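Local coordinates for Rho guanine nucleotide exchange factor 11 (Homo sapiens, PDB 5JHH), which probably activates the small GTPase RhoA by promoting nucleotide exchange through its DH domain, which is followed by a PH domain, at residues Arg51-Leu57 and Arg140-Met145; Asp327-Phe331 and Thr351-Lys355. The contacts are given in a common frame with arbitrary orientation. Numbering follows the deposited sequence.

Contact 1: Arg51-Leu57 and Arg140-Met145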
ATOM      1  N   ARG A  51      10.237  25.121 -10.792  1.00 28.30           N
ATOM      2  CA  ARG A  51       9.927  25.520 -12.156  1.00 28.71           C
ATOM      3  C   ARG A  51       8.432  25.732 -12.359  1.00 31.93           C
ATOM      4  O   ARG A  51       8.016  26.661 -13.061  1.00 32.49           O
ATOM      5  CB  ARG A  51      10.466  24.532 -13.159  1.00 33.95           C
ATOM      6  CG  ARG A  51      11.994  24.422 -13.201  1.00 40.09           C
ATOM      7  CD  ARG A  51      12.440  23.526 -14.355  1.00 49.98           C
ATOM      8  NE  ARG A  51      11.911  24.068 -15.617  1.00 63.07           N
ATOM      9  CZ  ARG A  51      11.522  23.361 -16.685  1.00 68.93           C
ATOM     10  NH1 ARG A  51      11.580  22.021 -16.703  1.00 69.05           N
ATOM     11  NH2 ARG A  51      11.045  24.018 -17.744  1.00 62.82           N
ATOM     12  N   MET A  52       7.598  24.917 -11.729  1.00 30.12           N
ATOM     13  CA  MET A  52       6.169  25.124 -11.894  1.00 28.85           C
ATOM     14  C   MET A  52       5.800  26.474 -11.317  1.00 30.61           C
ATOM     15  O   MET A  52       4.902  27.143 -11.790  1.00 27.45           O
ATOM     16  CB  MET A  52       5.375  24.048 -11.158  1.00 27.11           C
ATOM     17  CG  MET A  52       5.547  22.669 -11.769  1.00 28.65           C
ATOM     18  SD  MET A  52       4.625  21.427 -10.875  1.00 28.37           S
ATOM     19  CE  MET A  52       4.994  19.979 -11.844  1.00 29.00           C
ATOM     20  N   LYS A  53       6.438  26.791 -10.203  1.00 33.19           N
ATOM     21  CA  LYS A  53       6.155  28.001  -9.485  1.00 34.76           C
ATOM     22  C   LYS A  53       6.656  29.185 -10.274  1.00 34.82           C
ATOM     23  O   LYS A  53       5.907  30.097 -10.523  1.00 33.38           O
ATOM     24  CB  LYS A  53       6.867  27.963  -8.148  1.00 36.01           C
ATOM     25  CG  LYS A  53       6.412  29.035  -7.173  1.00 39.54           C
ATOM     26  CD  LYS A  53       7.593  29.661  -6.465  1.00 41.77           C
ATOM     27  CE  LYS A  53       7.311  29.860  -4.995  1.00 49.66           C
ATOM     28  NZ  LYS A  53       7.497  28.555  -4.300  1.00 53.29           N
ATOM     29  N   LYS A  54       7.937  29.165 -10.626  1.00 38.10           N
ATOM     30  CA  LYS A  54       8.574  30.262 -11.327  1.00 40.29           C
ATOM     31  C   LYS A  54       7.891  30.536 -12.683  1.00 42.08           C
ATOM     32  O   LYS A  54       7.663  31.693 -13.003  1.00 40.73           O
ATOM     33  CB  LYS A  54      10.082  29.998 -11.512  1.00 49.61           C
ATOM     34  CG  LYS A  54      10.760  30.816 -12.613  1.00 63.46           C
ATOM     35  CD  LYS A  54      11.194  32.204 -12.128  1.00 73.61           C
ATOM     36  CE  LYS A  54      12.660  32.245 -11.696  1.00 77.05           C
ATOM     37  NZ  LYS A  54      13.574  31.855 -12.809  1.00 82.16           N
ATOM     38  N   GLU A  55       7.562  29.509 -13.473  1.00 34.50           N
ATOM     39  CA  GLU A  55       6.935  29.750 -14.777  1.00 34.29           C
ATOM     40  C   GLU A  55       5.388  29.708 -14.757  1.00 34.44           C
ATOM     41  O   GLU A  55       4.768  29.576 -15.809  1.00 29.96           O
ATOM     42  CB  GLU A  55       7.432  28.722 -15.778  1.00 40.57           C
ATOM     43  CG  GLU A  55       8.932  28.774 -16.017  1.00 47.87           C
ATOM     44  CD  GLU A  55       9.463  27.553 -16.768  1.00 55.73           C
ATOM     45  OE1 GLU A  55       8.712  26.965 -17.584  1.00 57.11           O
ATOM     46  OE2 GLU A  55      10.642  27.183 -16.546  1.00 65.84           O
ATOM     47  N   ASN A  56       4.758  29.791 -13.582  1.00 31.58           N
ATOM     48  CA  ASN A  56       3.280  29.757 -13.493  1.00 32.37           C
ATOM     49  C   ASN A  56       2.594  28.689 -14.341  1.00 31.17           C
ATOM     50  O   ASN A  56       1.656  28.960 -15.073  1.00 33.15           O
ATOM     51  CB  ASN A  56       2.693  31.124 -13.850  1.00 30.83           C
ATOM     52  CG  ASN A  56       3.175  32.218 -12.905  1.00 33.45           C
ATOM     53  OD1 ASN A  56       2.668  32.356 -11.771  1.00 33.85           O
ATOM     54  ND2 ASN A  56       4.195  32.975 -13.342  1.00 31.54           N
ATOM     55  N   LEU A  57       3.048  27.461 -14.215  1.00 31.25           N
ATOM     56  CA  LEU A  57       2.412  26.341 -14.874  1.00 30.04           C
ATOM     57  C   LEU A  57       1.007  26.102 -14.377  1.00 26.85           C
ATOM     58  O   LEU A  57       0.138  25.546 -15.108  1.00 26.19           O
ATOM     59  CB  LEU A  57       3.233  25.075 -14.688  1.00 35.26           C
ATOM     60  CG  LEU A  57       4.378  24.948 -15.684  1.00 40.93           C
ATOM     61  CD1 LEU A  57       3.820  24.519 -17.023  1.00 46.07           C
ATOM     62  CD2 LEU A  57       5.174  26.246 -15.823  1.00 45.40           C
ATOM     63  N   ARG A 140       0.319  23.226 -23.054  1.00 26.41           N
ATOM     64  CA  ARG A 140       1.546  23.763 -22.446  1.00 29.56           C
ATOM     65  C   ARG A 140       1.975  22.905 -21.221  1.00 28.23           C
ATOM     66  O   ARG A 140       3.148  22.777 -20.919  1.00 28.43           O
ATOM     67  CB  ARG A 140       1.388  25.209 -22.008  1.00 27.60           C
ATOM     68  CG  ARG A 140       2.555  25.731 -21.200  1.00 26.95           C
ATOM     69  CD  ARG A 140       2.265  27.155 -20.734  1.00 30.35           C
ATOM     70  NE  ARG A 140       3.463  27.796 -20.172  1.00 30.73           N
ATOM     71  CZ  ARG A 140       3.565  28.338 -18.954  1.00 33.28           C
ATOM     72  NH1 ARG A 140       2.539  28.366 -18.105  1.00 33.74           N
ATOM     73  NH2 ARG A 140       4.721  28.867 -18.580  1.00 34.72           N
ATOM     74  N   PHE A 141       1.014  22.352 -20.512  1.00 25.84           N
ATOM     75  CA  PHE A 141       1.326  21.671 -19.313  1.00 28.53           C
ATOM     76  C   PHE A 141       1.895  20.294 -19.661  1.00 28.67           C
ATOM     77  O   PHE A 141       2.903  19.848 -19.084  1.00 26.17           O
ATOM     78  CB  PHE A 141       0.097  21.533 -18.442  1.00 28.32           C
ATOM     79  CG  PHE A 141       0.425  21.024 -17.099  1.00 34.81           C
ATOM     80  CD1 PHE A 141       1.185  21.800 -16.252  1.00 35.65           C
ATOM     81  CD2 PHE A 141       0.102  19.732 -16.720  1.00 34.28           C
ATOM     82  CE1 PHE A 141       1.572  21.321 -15.019  1.00 37.74           C
ATOM     83  CE2 PHE A 141       0.495  19.250 -15.492  1.00 33.65           C
ATOM     84  CZ  PHE A 141       1.216  20.049 -14.631  1.00 32.50           C
ATOM     85  N   GLN A 142       1.281  19.649 -20.647  1.00 29.99           N
ATOM     86  CA  GLN A 142       1.754  18.326 -21.105  1.00 32.03           C
ATOM     87  C   GLN A 142       3.171  18.390 -21.618  1.00 29.00           C
ATOM     88  O   GLN A 142       4.000  17.550 -21.290  1.00 27.94           O
ATOM     89  CB  GLN A 142       0.844  17.797 -22.188  1.00 37.75           C
ATOM     90  CG  GLN A 142       1.355  16.553 -22.898  1.00 44.88           C
ATOM     91  CD  GLN A 142       0.681  16.385 -24.237  1.00 55.07           C
ATOM     92  OE1 GLN A 142       1.319  16.534 -25.274  1.00 69.69           O
ATOM     93  NE2 GLN A 142      -0.634  16.144 -24.224  1.00 54.24           N
ATOM     94  N   LEU A 143       3.455  19.433 -22.374  1.00 29.47           N
ATOM     95  CA  LEU A 143       4.812  19.748 -22.823  1.00 33.26           C
ATOM     96  C   LEU A 143       5.809  19.959 -21.703  1.00 30.24           C
ATOM     97  O   LEU A 143       6.936  19.480 -21.750  1.00 27.98           O
ATOM     98  CB  LEU A 143       4.805  21.019 -23.688  1.00 40.68           C
ATOM     99  CG  LEU A 143       5.209  20.789 -25.137  1.00 56.66           C
ATOM    100  CD1 LEU A 143       4.552  21.827 -26.056  1.00 60.81           C
ATOM    101  CD2 LEU A 143       6.738  20.818 -25.231  1.00 58.96           C
ATOM    102  N   PHE A 144       5.434  20.760 -20.718  1.00 28.00           N
ATOM    103  CA  PHE A 144       6.341  21.022 -19.637  1.00 25.68           C
ATOM    104  C   PHE A 144       6.662  19.709 -18.893  1.00 25.89           C
ATOM    105  O   PHE A 144       7.808  19.450 -18.501  1.00 25.24           O
ATOM    106  CB  PHE A 144       5.714  22.032 -18.691  1.00 27.79           C
ATOM    107  CG  PHE A 144       6.427  22.131 -17.403  1.00 29.13           C
ATOM    108  CD1 PHE A 144       6.173  21.235 -16.401  1.00 28.69           C
ATOM    109  CD2 PHE A 144       7.392  23.080 -17.213  1.00 32.52           C
ATOM    110  CE1 PHE A 144       6.851  21.297 -15.215  1.00 29.76           C
ATOM    111  CE2 PHE A 144       8.067  23.150 -16.015  1.00 33.45           C
ATOM    112  CZ  PHE A 144       7.813  22.241 -15.027  1.00 29.00           C
ATOM    113  N   MET A 145       5.646  18.895 -18.690  1.00 25.11           N
ATOM    114  CA  MET A 145       5.832  17.661 -17.945  1.00 29.47           C
ATOM    115  C   MET A 145       6.751  16.712 -18.733  1.00 31.93           C
ATOM    116  O   MET A 145       7.607  16.052 -18.135  1.00 26.28           O
ATOM    117  CB  MET A 145       4.490  16.997 -17.596  1.00 24.58           C
ATOM    118  CG  MET A 145       3.725  17.759 -16.522  1.00 24.84           C
ATOM    119  SD  MET A 145       4.506  17.715 -14.875  1.00 26.06           S
ATOM    120  CE  MET A 145       4.323  15.983 -14.516  1.00 27.94           C
TER
HETATM  121  O   HOH W   1       7.257  26.952 -19.717  1.00 46.59           O
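The ring of Phe144 is overlaid on one face by Leu57, whose CG is 3.9 Å from the Phe144 ring centroid in a CH-pi contact, while Leu57 CD1 packs 3.5 Å from Phe144 CB and 3.9 Å from Phe141 CD1. Phe144 CE2 in turn sits over the Arg51 guanidinium, 3.5 Å from Arg51 CZ, and the same arginine forms a long salt bridge to Glu55 (Arg51 NH2 to Glu55 OE2, 3.4 Å). Deeper in, Met52 CE reaches Met145 SD at 3.8 Å, and Leu63 and Phe67 also pack on Met52. At the outer margin the extended Arg140 donates from NH2 to Glu55 O (2.9 Å) and from NH1 to Asn56 O (3.2 Å), carbonyls of the turn that ends the helix. With Asn56 at positive phi as C-prime, and bonds from Leu57 N to Met52 O and Asn56 N to Lys53 O, this is a Schellman motif, here packed against helix 139-150 within the all-helical DH domain.

Contact 2: Asp327-Phe331 and Thr351-Lys355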
ATOM      1  N   ASP A 327     -24.132 -20.099   2.726  1.00 57.67           N
ATOM      2  CA  ASP A 327     -23.657 -19.167   1.698  1.00 51.65           C
ATOM      3  C   ASP A 327     -22.518 -18.310   2.295  1.00 52.59           C
ATOM      4  O   ASP A 327     -22.749 -17.341   3.033  1.00 50.43           O
ATOM      5  CB  ASP A 327     -24.818 -18.303   1.182  1.00 47.76           C
ATOM      6  CG  ASP A 327     -24.443 -17.473  -0.031  1.00 43.85           C
ATOM      7  OD1 ASP A 327     -23.237 -17.314  -0.286  1.00 44.67           O
ATOM      8  OD2 ASP A 327     -25.349 -16.943  -0.712  1.00 41.16           O
ATOM      9  N   LYS A 328     -21.288 -18.714   1.992  1.00 46.35           N
ATOM     10  CA  LYS A 328     -20.080 -18.075   2.535  1.00 50.07           C
ATOM     11  C   LYS A 328     -19.830 -16.643   2.022  1.00 43.76           C
ATOM     12  O   LYS A 328     -18.860 -16.024   2.423  1.00 39.76           O
ATOM     13  CB  LYS A 328     -18.821 -18.941   2.255  1.00 57.69           C
ATOM     14  CG  LYS A 328     -18.802 -19.634   0.882  1.00 66.96           C
ATOM     15  CD  LYS A 328     -17.421 -19.855   0.245  1.00 70.74           C
ATOM     16  CE  LYS A 328     -17.495 -19.633  -1.277  1.00 77.79           C
ATOM     17  NZ  LYS A 328     -16.189 -19.510  -1.996  1.00 75.94           N
ATOM     18  N   ARG A 329     -20.676 -16.150   1.122  1.00 39.77           N
ATOM     19  CA  ARG A 329     -20.610 -14.784   0.619  1.00 39.63           C
ATOM     20  C   ARG A 329     -21.704 -13.907   1.198  1.00 40.07           C
ATOM     21  O   ARG A 329     -21.751 -12.699   0.931  1.00 36.97           O
ATOM     22  CB  ARG A 329     -20.801 -14.766  -0.886  1.00 39.19           C
ATOM     23  CG  ARG A 329     -19.692 -15.409  -1.677  1.00 43.38           C
ATOM     24  CD  ARG A 329     -20.022 -15.275  -3.151  1.00 45.40           C
ATOM     25  NE  ARG A 329     -18.990 -15.917  -3.939  1.00 57.31           N
ATOM     26  CZ  ARG A 329     -18.900 -17.228  -4.157  1.00 67.89           C
ATOM     27  NH1 ARG A 329     -19.809 -18.061  -3.662  1.00 66.46           N
ATOM     28  NH2 ARG A 329     -17.895 -17.706  -4.886  1.00 74.38           N
ATOM     29  N   ALA A 330     -22.604 -14.504   1.964  1.00 38.91           N
ATOM     30  CA  ALA A 330     -23.774 -13.769   2.391  1.00 39.04           C
ATOM     31  C   ALA A 330     -23.768 -13.544   3.872  1.00 34.56           C
ATOM     32  O   ALA A 330     -23.243 -14.365   4.623  1.00 35.63           O
ATOM     33  CB  ALA A 330     -25.020 -14.528   2.008  1.00 42.46           C
ATOM     34  N   PHE A 331     -24.450 -12.473   4.277  1.00 33.88           N
ATOM     35  CA  PHE A 331     -24.684 -12.167   5.686  1.00 32.77           C
ATOM     36  C   PHE A 331     -26.019 -11.447   5.850  1.00 32.23           C
ATOM     37  O   PHE A 331     -26.526 -10.868   4.895  1.00 31.75           O
ATOM     38  CB  PHE A 331     -23.547 -11.309   6.249  1.00 34.29           C
ATOM     39  CG  PHE A 331     -23.387  -9.970   5.566  1.00 37.73           C
ATOM     40  CD1 PHE A 331     -22.553  -9.835   4.466  1.00 40.82           C
ATOM     41  CD2 PHE A 331     -24.046  -8.853   6.033  1.00 35.08           C
ATOM     42  CE1 PHE A 331     -22.390  -8.608   3.843  1.00 39.74           C
ATOM     43  CE2 PHE A 331     -23.879  -7.637   5.416  1.00 36.31           C
ATOM     44  CZ  PHE A 331     -23.060  -7.511   4.318  1.00 38.23           C
ATOM     45  N   THR A 351     -17.000 -12.063  -2.627  1.00 36.75           N
ATOM     46  CA  THR A 351     -16.316 -13.303  -2.312  1.00 34.50           C
ATOM     47  C   THR A 351     -16.485 -13.629  -0.848  1.00 32.81           C
ATOM     48  O   THR A 351     -16.986 -12.832  -0.078  1.00 30.63           O
ATOM     49  CB  THR A 351     -14.799 -13.191  -2.615  1.00 38.41           C
ATOM     50  OG1 THR A 351     -14.186 -12.216  -1.756  1.00 34.78           O
ATOM     51  CG2 THR A 351     -14.554 -12.786  -4.117  1.00 38.39           C
ATOM     52  N   SER A 352     -15.995 -14.787  -0.447  1.00 33.61           N
ATOM     53  CA  SER A 352     -16.029 -15.125   0.936  1.00 37.53           C
ATOM     54  C   SER A 352     -15.176 -14.122   1.710  1.00 38.85           C
ATOM     55  O   SER A 352     -15.611 -13.627   2.758  1.00 38.70           O
ATOM     56  CB  SER A 352     -15.561 -16.560   1.158  1.00 36.38           C
ATOM     57  OG  SER A 352     -14.194 -16.706   0.881  1.00 36.22           O
ATOM     58  N   SER A 353     -14.007 -13.781   1.153  1.00 35.24           N
ATOM     59  CA  SER A 353     -13.074 -12.810   1.789  1.00 41.02           C
ATOM     60  C   SER A 353     -13.737 -11.474   2.030  1.00 36.30           C
ATOM     61  O   SER A 353     -13.675 -10.925   3.125  1.00 37.12           O
ATOM     62  CB  SER A 353     -11.809 -12.578   0.953  1.00 39.48           C
ATOM     63  OG  SER A 353     -11.041 -11.498   1.476  1.00 34.80           O
ATOM     64  N   ASP A 354     -14.414 -10.990   1.006  1.00 36.15           N
ATOM     65  CA  ASP A 354     -15.115  -9.753   1.107  1.00 35.78           C
ATOM     66  C   ASP A 354     -16.174  -9.766   2.170  1.00 37.65           C
ATOM     67  O   ASP A 354     -16.460  -8.741   2.813  1.00 33.30           O
ATOM     68  CB  ASP A 354     -15.763  -9.420  -0.200  1.00 40.98           C
ATOM     69  CG  ASP A 354     -15.382  -8.046  -0.666  1.00 57.79           C
ATOM     70  OD1 ASP A 354     -14.149  -7.832  -1.008  1.00 51.21           O
ATOM     71  OD2 ASP A 354     -16.308  -7.187  -0.596  1.00 59.10           O
ATOM     72  N   LYS A 355     -16.834 -10.912   2.265  1.00 38.92           N
ATOM     73  CA  LYS A 355     -17.863 -11.094   3.240  1.00 37.27           C
ATOM     74  C   LYS A 355     -17.246 -11.093   4.640  1.00 39.96           C
ATOM     75  O   LYS A 355     -17.771 -10.414   5.524  1.00 31.75           O
ATOM     76  CB  LYS A 355     -18.645 -12.355   2.947  1.00 40.55           C
ATOM     77  CG  LYS A 355     -19.788 -12.629   3.919  1.00 41.31           C
ATOM     78  CD  LYS A 355     -19.396 -13.771   4.826  1.00 40.94           C
ATOM     79  CE  LYS A 355     -19.945 -13.565   6.218  1.00 44.42           C
ATOM     80  NZ  LYS A 355     -19.342 -14.600   7.107  1.00 46.25           N
TER
HETATM   81  O   HOH W   2     -13.768 -19.332  -0.434  1.00 30.00           O
HETATM   82  O   HOH W   3     -14.697 -16.639  -2.910  1.00 50.94           O
HETATM   83  O   HOH W   4     -21.845 -16.193   5.763  1.00 38.18           O
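Lys355 extends from the first turn of helix 352-368 across the backbone of the turn before strand 330-335. Its chi1, t, sets Lys355 CG 3.6 Å from Arg329 C; chi2, off its wells at -107°, then brings Lys355 CD to 3.3 Å from Lys328 O, and chi3 (144°) leaves Lys355 CE 3.7 Å from Ala330 O. Lys355 CG also meets the edge of the Phe331 ring, 4.0 Å from Phe331 CD1, and the ammonium hydrogen-bonds Ser323. Phe331 takes chi1 p, its CA-to-CB bond toward the helix, where Trp358, Met359 and Leu362 also pack on it. Lys328, p at chi1, lays CD 3.9 Å from Ser352 CB; a water joins Lys328 NZ (2.9 Å) to Ser352 OG (3.0 Å). Arg329, m at chi1, places CG 3.8 Å from Thr351 C. No direct hydrogen bond crosses, although Ser352 CA makes a CA-H...O contact with Lys328 O at 3.3 Å. Asp327 OD1 accepts from Arg329 N (3.1 Å), an Asx turn within the type I turn 327-330. Thr351, p at chi1, N-caps helix 352-368, its OG1 accepting from Asp354 N at 3.0 Å: a beta turn meets the capped C-terminal helix characteristic of the PH fold.

Both segments of contact 1 precede those of contact 2 in the sequence, and the two belong to different domains. Contact 1 joins helices 18-54 and 139-150 of the DH domain; contact 2 joins strand 330-335 to helix 352-368 in the PH domain. Their centres are 49 Å apart, with the chain's centre lying between them, and their nearest atoms are about 33 Å apart, so neither touches the other. Helix 189-227 comes between them in sequence and leads from the helical domain toward the PH sheet. RhoA in the complex touches none of the residues of contact 1, but it reaches Ser353 and Asp354, which lie in segment 351-355 but do not touch 327-331, so the PH domain takes part in the GTPase interface.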